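Local coordinates for 2-oxo-1,2-dihydroquinoline 8-monooxygenase, oxygenase component (Pseudomonas putida, PDB 1Z02), which hydroxylates 2-oxo-1,2-dihydroquinoline at carbon 8, as the Rieske-type oxygenase component that activates oxygen at an iron centre, at the interface of chains A and B. Residues are numbered along the deposited sequence; one frame, centred on the assembly and turned at random. Chains: chain A/B, 2-oxo-1,2-dihydroquinoline 8-monooxygenase, oxygenase component.

The interface of chains A and B. Residues chain A 130, 133-134; chain B 17, 19-20, 386, 388.
A:Thr133 holds its hydroxyl OG1 between its own backbone N and carbonyl carbon (chi1 74°), while B:Ser17 swings OG away from its backbone N (chi1 169°), and the two hydroxyls meet across the interface. Their hydrogen bond, OG1 of A:Thr133 to OG of B:Ser17, is short at 2.5 Å. Each oxygen has a second partner. OG1 of A:Thr133 donates to the carbonyl O of A:Leu130 at 2.7 Å, tilted 19° from the carbonyl plane, which would leave it to accept from the serine; OG of B:Ser17 in turn accepts a hydrogen bond from the backbone N of B:Ala19 at 3.0 Å. Small hydroxyl residues suit this chain of hydrogen bonds because each can give and take a hydrogen bond between two loop segments. Replacing A:Thr133 with valine would probably leave the serine hydroxyl without its mate across the interface and the carbonyl of A:Leu130 without this donor.

Beside the polar chain, A:Leu130 reaches into chain B with both branches. CD1 of A:Leu130 presses on CB of B:Ser17 at 3.5 Å, a snug fit, while CD2 of A:Leu130 meets CG1 of B:Val388 at 3.6 Å, the two side chains crossing nearly at right angles. A forked leucine can thus touch both segments, and the small methyl of B:Ala19 lets the leucine backbone approach: CB of B:Ala19 lies 3.9 Å from CA of A:Leu130. Behind the serine, OE1 of B:Gln386 accepts a hydrogen bond from the backbone N of B:Ser17 at 3.0 Å, from above the amide plane, tying the N-terminal segment to the loop that carries B:Val388. The patch helps dock a loop of one subunit against its neighbour in the trimer, consistent with the homotrimeric ring-hydroxylase family.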
loop_
_atom_site.group_PDB
_atom_site.type_symbol
_atom_site.label_atom_id
_atom_site.label_comp_id
_atom_site.label_asym_id
_atom_site.label_seq_id
_atom_site.Cartn_x
_atom_site.Cartn_y
_atom_site.Cartn_z
ATOM N N LEU A 130 22.336 -26.038 -20.184
ATOM C CA LEU A 130 21.104 -25.286 -20.386
ATOM C C LEU A 130 21.169 -24.424 -21.631
ATOM O O LEU A 130 20.164 -24.212 -22.301
ATOM C CB LEU A 130 20.804 -24.402 -19.168
ATOM C CG LEU A 130 19.453 -23.679 -19.216
ATOM C CD1 LEU A 130 18.325 -24.686 -19.086
ATOM C CD2 LEU A 130 19.381 -22.659 -18.113
ATOM N N THR A 133 19.008 -24.541 -25.027
ATOM C CA THR A 133 17.804 -25.349 -24.825
ATOM C C THR A 133 16.549 -24.532 -24.525
ATOM O O THR A 133 15.461 -25.089 -24.391
ATOM C CB THR A 133 17.993 -26.391 -23.694
ATOM O OG1 THR A 133 17.968 -25.742 -22.418
ATOM C CG2 THR A 133 19.326 -27.107 -23.855
ATOM N N THR A 134 16.703 -23.213 -24.437
ATOM C CA THR A 134 15.576 -22.331 -24.169
ATOM C C THR A 134 15.947 -20.870 -24.460
ATOM O O THR A 134 17.031 -20.571 -24.965
ATOM C CB THR A 134 15.096 -22.481 -22.691
ATOM O OG1 THR A 134 13.935 -21.672 -22.472
ATOM C CG2 THR A 134 16.197 -22.071 -21.718
ATOM N N SER B 17 13.306 -25.465 -19.527
ATOM C CA SER B 17 14.132 -26.533 -20.086
ATOM C C SER B 17 14.455 -27.679 -19.131
ATOM O O SER B 17 14.737 -27.462 -17.952
ATOM C CB SER B 17 15.443 -25.939 -20.617
ATOM O OG SER B 17 16.380 -26.954 -20.938
ATOM N N ALA B 19 16.989 -29.220 -19.081
ATOM C CA ALA B 19 18.424 -29.179 -18.836
ATOM C C ALA B 19 18.802 -28.357 -17.602
ATOM O O ALA B 19 19.980 -28.265 -17.260
ATOM C CB ALA B 19 19.151 -28.640 -20.067
ATOM N N ARG B 20 17.817 -27.752 -16.940
ATOM C CA ARG B 20 18.097 -26.965 -15.741
ATOM C C ARG B 20 18.522 -27.893 -14.606
ATOM O O ARG B 20 18.124 -29.058 -14.557
ATOM C CB ARG B 20 16.866 -26.149 -15.317
ATOM C CG ARG B 20 15.649 -26.960 -14.882
ATOM C CD ARG B 20 14.518 -26.025 -14.466
ATOM N NE ARG B 20 13.291 -26.740 -14.108
ATOM C CZ ARG B 20 12.243 -26.173 -13.514
ATOM N NH1 ARG B 20 12.272 -24.881 -13.210
ATOM N NH2 ARG B 20 11.168 -26.896 -13.212
ATOM N N GLN B 386 15.363 -21.245 -13.425
ATOM C CA GLN B 386 16.104 -22.262 -14.160
ATOM C C GLN B 386 17.570 -22.233 -13.767
ATOM O O GLN B 386 18.386 -21.557 -14.393
ATOM C CB GLN B 386 15.929 -22.055 -15.667
ATOM C CG GLN B 386 14.457 -22.129 -16.086
ATOM C CD GLN B 386 14.266 -22.209 -17.588
ATOM O OE1 GLN B 386 14.743 -23.139 -18.236
ATOM N NE2 GLN B 386 13.562 -21.234 -18.149
ATOM N N VAL B 388 21.468 -23.607 -12.896
ATOM C CA VAL B 388 22.492 -24.292 -13.671
ATOM C C VAL B 388 23.611 -24.905 -12.821
ATOM O O VAL B 388 23.531 -24.938 -11.595
ATOM C CB VAL B 388 23.094 -23.324 -14.734
ATOM C CG1 VAL B 388 22.035 -22.946 -15.759
ATOM C CG2 VAL B 388 23.597 -22.061 -14.069
#